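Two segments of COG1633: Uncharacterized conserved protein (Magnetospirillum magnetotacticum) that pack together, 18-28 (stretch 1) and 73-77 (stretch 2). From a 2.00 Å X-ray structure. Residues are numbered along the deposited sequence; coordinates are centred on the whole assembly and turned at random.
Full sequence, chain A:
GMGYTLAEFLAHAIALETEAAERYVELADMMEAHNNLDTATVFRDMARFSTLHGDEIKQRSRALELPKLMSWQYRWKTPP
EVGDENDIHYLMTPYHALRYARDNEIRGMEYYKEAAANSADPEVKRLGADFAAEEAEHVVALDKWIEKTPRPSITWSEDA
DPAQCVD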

# COMPACT_ATOMS: atom_id res chain seq x y z
N THR A 18 -2.45 -4.02 -11.88
CA THR A 18 -2.87 -2.66 -11.57
C THR A 18 -1.88 -1.99 -10.59
O THR A 18 -1.43 -0.85 -10.79
N GLU A 19 -1.50 -2.73 -9.55
CA GLU A 19 -0.54 -2.25 -8.60
C GLU A 19 0.80 -1.97 -9.29
O GLU A 19 1.33 -0.90 -9.14
N ALA A 20 1.34 -2.92 -10.05
CA ALA A 20 2.63 -2.72 -10.72
C ALA A 20 2.64 -1.49 -11.62
O ALA A 20 3.58 -0.70 -11.59
N ALA A 21 1.61 -1.31 -12.43
CA ALA A 21 1.53 -0.13 -13.27
C ALA A 21 1.64 1.17 -12.50
O ALA A 21 2.33 2.08 -12.95
N GLU A 22 0.90 1.31 -11.41
CA GLU A 22 0.97 2.49 -10.58
C GLU A 22 2.32 2.70 -9.94
O GLU A 22 2.79 3.82 -9.84
N ARG A 23 2.91 1.63 -9.43
CA ARG A 23 4.17 1.75 -8.70
C ARG A 23 5.35 2.10 -9.61
O ARG A 23 6.25 2.86 -9.24
N TYR A 24 5.38 1.44 -10.76
CA TYR A 24 6.34 1.78 -11.83
C TYR A 24 6.22 3.17 -12.44
O TYR A 24 7.23 3.76 -12.71
N VAL A 25 5.00 3.68 -12.69
CA VAL A 25 4.86 5.05 -13.14
C VAL A 25 5.47 5.99 -12.13
O VAL A 25 6.21 6.90 -12.47
N GLU A 26 5.18 5.73 -10.87
CA GLU A 26 5.68 6.50 -9.74
C GLU A 26 7.21 6.49 -9.68
O GLU A 26 7.83 7.54 -9.57
N LEU A 27 7.81 5.31 -9.80
CA LEU A 27 9.25 5.21 -9.84
C LEU A 27 9.86 5.87 -11.10
O LEU A 27 10.90 6.53 -11.00
N ALA A 28 9.20 5.72 -12.25
CA ALA A 28 9.64 6.38 -13.48
C ALA A 28 9.70 7.90 -13.26
O ALA A 28 10.67 8.55 -13.58
N GLN A 73 -3.13 -8.53 0.01
CA GLN A 73 -2.95 -9.62 -0.95
C GLN A 73 -2.24 -9.22 -2.24
O GLN A 73 -1.88 -10.09 -3.03
N TYR A 74 -2.09 -7.93 -2.51
CA TYR A 74 -1.54 -7.56 -3.82
C TYR A 74 -0.63 -6.33 -3.79
O TYR A 74 0.16 -6.18 -4.68
N ARG A 75 -0.76 -5.45 -2.80
CA ARG A 75 0.10 -4.25 -2.74
C ARG A 75 1.59 -4.60 -2.63
O ARG A 75 1.98 -5.52 -1.92
N TRP A 76 2.43 -3.82 -3.30
CA TRP A 76 3.86 -3.85 -3.00
C TRP A 76 4.12 -3.57 -1.53
O TRP A 76 3.38 -2.80 -0.88
N LYS A 77 5.17 -4.20 -1.00
CA LYS A 77 5.59 -4.02 0.40
C LYS A 77 6.01 -2.57 0.55
O LYS A 77 6.48 -1.96 -0.38

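The centre of the contact is the indole of Trp-76, which supplies 133 of the 337 Å² buried between the two stretches. Its CA-to-CB bond points toward the helix, and with chi1 at -72° (m) and chi2 at 24° the ring lies against Glu-19, Ala-20, Arg-23, Tyr-24 and Leu-27.

One face of the indole is covered by the aliphatic part of Arg-23. CB of Arg-23 sits 3.6 Å from the centroid of the Trp-76 six-membered ring and only 6° off the ring normal, the geometry of a CH-pi contact, while CG of Arg-23 approaches CD2 of Trp-76 to 3.5 Å. The indole's edge meets Tyr-24, whose CA-to-CB bond runs sideways but whose end, with chi1 -80° (m), comes nearer the loop. The edge of Trp-76 is directed at the Tyr-24 face: the planes stand at 89°, the centroid of the tyrosine ring lies 5.2 Å from that of the six-membered ring, and CZ of Tyr-24 is 3.8 Å from CH2 of Trp-76. Leu-27, in the m, t rotamer, also reaches this edge, with its CD1 4.1 Å from CZ3 of Trp-76. Ala-20 completes the apolar patch more loosely, its CB 4.3 Å from CZ2 of Trp-76.

Glu-19 carries the contact from apolar to polar. Its CA-to-CB bond points toward the loop, with chi1 172° (t) and chi2 77° (p). The methylene CG of Glu-19 packs 3.4 Å from CD1 of Trp-76, and CB of Glu-19 lies 4.3 Å from CD1 of Tyr-74, at the edge of that tyrosine ring. Tyr-74 has chi1 64° (p); its CA-to-CB bond runs sideways, but the end of the side chain comes nearer the helix. The carboxylate then accepts the one hydrogen bond between the stretches, from N of Trp-76 to OE2 of Glu-19, at 2.9 Å with an N-H...acceptor angle of 150°. OE2 of Glu-19 also lies 3.8 Å from CB of Arg-75, whose CA-to-CB bond runs sideways and whose side chain is extended (m, t, t).

Behind this bond, the guanidinium of Arg-23 leads away from the loop into a cluster of helix acids. NH1 of Arg-23 forms salt bridges with OE1 of Glu-19 (3.2 Å, a weak hydrogen bond at 127°) and OE1 of Glu-22 (3.3 Å, 161°), and NE of Arg-23 pairs with OE1 of Glu-26 at 3.0 Å. Arg-23 thus offers carbon to the indole while its charged end links to Glu-19, the residue that holds the loop backbone.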

# COMPACT_ATOMS: atom_id res chain seq x y z
CB THR A 18 -4.30 -2.69 -10.98
OG1 THR A 18 -5.17 -3.33 -11.92
CG2 THR A 18 -4.83 -1.30 -10.72
CB GLU A 19 -0.38 -3.23 -7.42
CG GLU A 19 0.76 -2.88 -6.47
CD GLU A 19 0.46 -1.73 -5.50
OE1 GLU A 19 -0.57 -1.05 -5.62
OE2 GLU A 19 1.26 -1.50 -4.55
CB ALA A 20 3.04 -3.93 -11.51
CB ALA A 21 0.25 -0.11 -14.09
CB GLU A 22 -0.03 2.42 -9.41
CG GLU A 22 -1.44 2.64 -9.81
CD GLU A 22 -2.40 2.34 -8.67
OE1 GLU A 22 -1.98 2.45 -7.47
OE2 GLU A 22 -3.58 2.01 -9.00
CB ARG A 23 4.50 0.46 -7.98
CG ARG A 23 3.54 0.02 -6.86
CD ARG A 23 3.65 0.81 -5.60
NE ARG A 23 3.16 2.17 -5.75
CZ ARG A 23 1.92 2.55 -6.02
NH1 ARG A 23 0.93 1.69 -6.15
NH2 ARG A 23 1.65 3.83 -6.14
CB TYR A 24 6.32 0.73 -12.91
CG TYR A 24 7.11 -0.52 -12.55
CD1 TYR A 24 8.47 -0.45 -12.32
CD2 TYR A 24 6.51 -1.77 -12.52
CE1 TYR A 24 9.21 -1.56 -12.00
CE2 TYR A 24 7.25 -2.91 -12.27
CZ TYR A 24 8.60 -2.78 -11.96
OH TYR A 24 9.39 -3.86 -11.69
CB VAL A 25 3.40 5.42 -13.38
CG1 VAL A 25 3.24 6.92 -13.55
CG2 VAL A 25 2.89 4.71 -14.64
CB GLU A 26 5.01 5.92 -8.48
CG GLU A 26 5.30 6.53 -7.21
CD GLU A 26 4.35 5.98 -6.12
OE1 GLU A 26 4.60 4.85 -5.64
OE2 GLU A 26 3.35 6.66 -5.78
CB LEU A 27 9.73 3.74 -9.74
CG LEU A 27 9.46 2.94 -8.46
CD1 LEU A 27 9.82 1.49 -8.72
CD2 LEU A 27 10.23 3.47 -7.26
CB ALA A 28 8.68 6.06 -14.62
CB GLN A 73 -4.31 -10.25 -1.31
CG GLN A 73 -5.09 -10.71 -0.10
CD GLN A 73 -6.34 -11.47 -0.46
OE1 GLN A 73 -7.43 -10.92 -0.41
NE2 GLN A 73 -6.20 -12.74 -0.80
CB TYR A 74 -2.67 -7.40 -4.88
CG TYR A 74 -3.62 -6.27 -4.52
CD1 TYR A 74 -3.28 -4.95 -4.81
CD2 TYR A 74 -4.82 -6.50 -3.82
CE1 TYR A 74 -4.08 -3.92 -4.45
CE2 TYR A 74 -5.66 -5.43 -3.48
CZ TYR A 74 -5.25 -4.15 -3.80
OH TYR A 74 -5.98 -3.05 -3.49
CB ARG A 75 -0.27 -3.35 -1.58
CG ARG A 75 -1.47 -2.50 -1.80
CD ARG A 75 -1.66 -1.60 -0.63
NE ARG A 75 -2.65 -0.57 -0.93
CZ ARG A 75 -2.90 0.45 -0.14
NH1 ARG A 75 -2.33 0.53 1.04
NH2 ARG A 75 -3.81 1.35 -0.48
CB TRP A 76 4.61 -2.84 -3.87
CG TRP A 76 4.71 -3.23 -5.30
CD1 TRP A 76 3.88 -4.08 -6.01
CD2 TRP A 76 5.66 -2.73 -6.25
NE1 TRP A 76 4.30 -4.16 -7.32
CE2 TRP A 76 5.37 -3.33 -7.50
CE3 TRP A 76 6.74 -1.86 -6.16
CZ2 TRP A 76 6.13 -3.10 -8.63
CZ3 TRP A 76 7.51 -1.63 -7.29
CH2 TRP A 76 7.19 -2.25 -8.51
CB LYS A 77 6.77 -4.96 0.72
CG LYS A 77 6.86 -5.49 2.14
CD LYS A 77 8.35 -5.78 2.57
CE LYS A 77 8.50 -6.30 4.01
NZ LYS A 77 7.83 -7.64 4.31